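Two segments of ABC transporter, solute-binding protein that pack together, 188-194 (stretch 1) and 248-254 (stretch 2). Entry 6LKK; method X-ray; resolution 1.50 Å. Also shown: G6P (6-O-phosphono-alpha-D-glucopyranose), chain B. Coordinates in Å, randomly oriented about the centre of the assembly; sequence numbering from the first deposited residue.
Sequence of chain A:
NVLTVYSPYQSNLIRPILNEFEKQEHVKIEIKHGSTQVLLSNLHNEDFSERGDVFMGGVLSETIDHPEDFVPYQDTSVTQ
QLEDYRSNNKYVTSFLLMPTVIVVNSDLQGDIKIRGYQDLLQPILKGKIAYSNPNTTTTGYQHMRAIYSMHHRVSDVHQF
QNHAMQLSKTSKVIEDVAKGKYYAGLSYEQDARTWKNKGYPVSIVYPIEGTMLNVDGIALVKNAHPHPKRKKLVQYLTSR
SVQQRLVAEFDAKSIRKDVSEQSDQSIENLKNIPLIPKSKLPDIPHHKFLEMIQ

Stretch 1, residues 188-194: YEQDART
Stretch 2 (248-254) AEFDAKS

A helix beginning on stretch 1 meets the end of a helix on stretch 2, and Glu189, Gln190 and Arg193 meet the residues at and just after that end. Tyr188 is the N-cap residue, extended at phi/psi -140/163, and its ring (chi1 p) lays one face over the G6P sugar, with CD1 3.5 Å from G6P O5. Residues 189-194 are helical. Glu189 and Arg193, about one turn apart, point CB toward stretch 2; the adjacent Gln190 starts sideways, but its end comes nearer. The nearest CA atoms across the contact, those of Gln190 and Ala252, lie 7.4 Å apart.

Along stretch 2, Ala248 is helical and makes no contact. Glu249 offers its backbone: its O lies 3.1 Å from Arg193 NH2, and a water donates to this O while accepting from Arg193 NH1. Phe250 (-118/0, chi1 m) closes the helix. Its O accepts from Gln190 NE2 at 2.8 Å, nearly linear at 166°, a reach that Gln190 makes with chi1 and chi2 both m. The same O sits over one face of the Arg193 guanidinium, 3.0 Å from NE, at an angle too poor for a hydrogen bond.

Asp251 leaves the helix with positive phi (56/33). With chi1 m, its CB directed toward stretch 1, it forms a salt bridge to Arg193, whose chi1 to chi3 are all t: NE to OD2 is 2.8 Å, and NH2 adds a weak bond to OD2 at 3.3 Å. The backbone O of Asp251 accepts from a second water, which also donates to Glu189 OE1 and accepts from Gln190 NE2.

Ala252 (-62/161) turns its CB away. Lys253 (-109/107; m, t, t, p) starts sideways, but its end comes nearer, placing NZ 2.8 Å from Glu189 OE1 in a second salt bridge; Glu189 has chi1 and chi2 t. Ser254 (-68/149) lies beyond reach.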

# COMPACT_ATOMS: atom_id res chain seq x y z
N TYR A 188 -6.90 -0.33 -2.15
CA TYR A 188 -6.21 -1.29 -1.31
C TYR A 188 -7.02 -1.51 -0.04
O TYR A 188 -7.91 -0.72 0.30
CB TYR A 188 -4.78 -0.84 -0.98
CG TYR A 188 -4.65 0.45 -0.21
CD1 TYR A 188 -4.66 1.68 -0.86
CD2 TYR A 188 -4.48 0.45 1.17
CE1 TYR A 188 -4.53 2.86 -0.16
CE2 TYR A 188 -4.35 1.63 1.88
CZ TYR A 188 -4.37 2.83 1.21
OH TYR A 188 -4.24 4.01 1.91
N GLU A 189 -6.70 -2.60 0.65
CA GLU A 189 -7.60 -3.16 1.65
C GLU A 189 -7.94 -2.16 2.75
O GLU A 189 -9.11 -2.00 3.12
CB GLU A 189 -6.98 -4.42 2.24
CG GLU A 189 -7.92 -5.24 3.09
CD GLU A 189 -7.32 -6.57 3.47
OE1 GLU A 189 -6.34 -6.58 4.25
OE2 GLU A 189 -7.81 -7.60 2.97
N GLN A 190 -6.93 -1.49 3.32
CA GLN A 190 -7.19 -0.62 4.46
C GLN A 190 -8.02 0.60 4.07
O GLN A 190 -8.88 1.04 4.84
CB GLN A 190 -5.87 -0.18 5.11
CG GLN A 190 -5.34 -1.14 6.14
CD GLN A 190 -6.34 -1.41 7.24
OE1 GLN A 190 -6.88 -0.48 7.84
NE2 GLN A 190 -6.62 -2.68 7.50
N ASP A 191 -7.78 1.16 2.89
CA ASP A 191 -8.55 2.31 2.44
C ASP A 191 -10.00 1.92 2.19
O ASP A 191 -10.93 2.66 2.55
CB ASP A 191 -7.91 2.89 1.18
CG ASP A 191 -7.93 4.41 1.15
OD1 ASP A 191 -8.47 5.04 2.08
OD2 ASP A 191 -7.39 4.97 0.17
N ALA A 192 -10.22 0.76 1.57
CA ALA A 192 -11.58 0.27 1.38
C ALA A 192 -12.27 0.04 2.72
O ALA A 192 -13.44 0.40 2.90
CB ALA A 192 -11.55 -1.02 0.56
N ARG A 193 -11.55 -0.56 3.68
CA ARG A 193 -12.15 -0.84 4.98
C ARG A 193 -12.58 0.44 5.68
O ARG A 193 -13.65 0.49 6.29
CB ARG A 193 -11.15 -1.61 5.85
CG ARG A 193 -11.67 -1.92 7.25
CD ARG A 193 -10.62 -2.65 8.07
NE ARG A 193 -11.08 -2.93 9.43
CZ ARG A 193 -11.11 -2.04 10.41
NH1 ARG A 193 -10.71 -0.79 10.20
NH2 ARG A 193 -11.54 -2.39 11.61
N THR A 194 -11.75 1.49 5.60
CA THR A 194 -12.07 2.74 6.27
C THR A 194 -13.43 3.27 5.84
O THR A 194 -14.25 3.67 6.68
CB THR A 194 -10.99 3.78 5.96
OG1 THR A 194 -9.74 3.35 6.53
CG2 THR A 194 -11.36 5.15 6.53
N ALA A 248 -5.71 -5.89 15.69
CA ALA A 248 -6.95 -5.87 16.46
C ALA A 248 -7.84 -4.70 16.05
O ALA A 248 -9.05 -4.86 15.89
CB ALA A 248 -6.64 -5.79 17.95
N GLU A 249 -7.25 -3.52 15.86
CA GLU A 249 -8.06 -2.32 15.64
C GLU A 249 -8.46 -2.15 14.18
O GLU A 249 -9.56 -1.66 13.90
CB GLU A 249 -7.31 -1.08 16.12
CG GLU A 249 -8.04 0.22 15.83
CD GLU A 249 -7.50 1.39 16.63
OE1 GLU A 249 -8.07 2.50 16.52
OE2 GLU A 249 -6.50 1.21 17.36
N PHE A 250 -7.60 -2.55 13.23
CA PHE A 250 -7.82 -2.25 11.82
C PHE A 250 -7.98 -3.47 10.93
O PHE A 250 -8.16 -3.30 9.72
CB PHE A 250 -6.65 -1.42 11.28
CG PHE A 250 -6.49 -0.08 11.94
CD1 PHE A 250 -7.25 1.00 11.54
CD2 PHE A 250 -5.55 0.10 12.95
CE1 PHE A 250 -7.10 2.23 12.14
CE2 PHE A 250 -5.39 1.33 13.55
CZ PHE A 250 -6.17 2.40 13.15
N ASP A 251 -7.92 -4.68 11.47
CA ASP A 251 -7.81 -5.88 10.63
C ASP A 251 -6.59 -5.79 9.72
O ASP A 251 -6.61 -6.26 8.59
CB ASP A 251 -9.08 -6.11 9.80
CG ASP A 251 -10.31 -6.31 10.65
OD1 ASP A 251 -10.35 -7.29 11.42
OD2 ASP A 251 -11.24 -5.48 10.55
N ALA A 252 -5.54 -5.14 10.21
CA ALA A 252 -4.28 -5.16 9.49
C ALA A 252 -3.78 -6.60 9.39
O ALA A 252 -4.19 -7.48 10.15
CB ALA A 252 -3.24 -4.29 10.18
N LYS A 253 -2.88 -6.83 8.45
CA LYS A 253 -2.23 -8.12 8.29
C LYS A 253 -0.78 -7.97 8.72
O LYS A 253 0.03 -7.34 8.02
CB LYS A 253 -2.36 -8.62 6.85
CG LYS A 253 -3.78 -9.05 6.51
CD LYS A 253 -3.93 -9.47 5.06
CE LYS A 253 -5.26 -10.16 4.81
NZ LYS A 253 -6.43 -9.28 5.10
N SER A 254 -0.46 -8.53 9.88
CA SER A 254 0.86 -8.35 10.48
C SER A 254 1.94 -9.06 9.67
O SER A 254 1.70 -10.09 9.03
CB SER A 254 0.86 -8.89 11.91
OG SER A 254 2.17 -8.86 12.47
C1 G6P B . -0.32 1.03 -1.28
C2 G6P B . 0.46 0.51 -0.05
C3 G6P B . 0.30 1.34 1.18
C4 G6P B . 0.23 2.77 0.84
C5 G6P B . -1.06 3.04 0.08
C6 G6P B . -1.09 4.45 -0.40
O1 G6P B . -1.09 0.01 -1.83
O2 G6P B . 0.04 -0.83 0.26
O3 G6P B . 1.49 1.11 2.06
O4 G6P B . 0.23 3.56 2.05
O5 G6P B . -1.23 2.17 -1.10
O6 G6P B . 0.03 4.68 -1.23
P G6P B . -0.18 5.37 -2.75
O1P G6P B . 1.20 5.61 -3.35
O2P G6P B . -0.93 6.71 -2.62
O3P G6P B . -0.95 4.44 -3.62
O HOH W 1 -5.55 -4.99 6.21
O HOH W 2 -10.94 0.95 12.47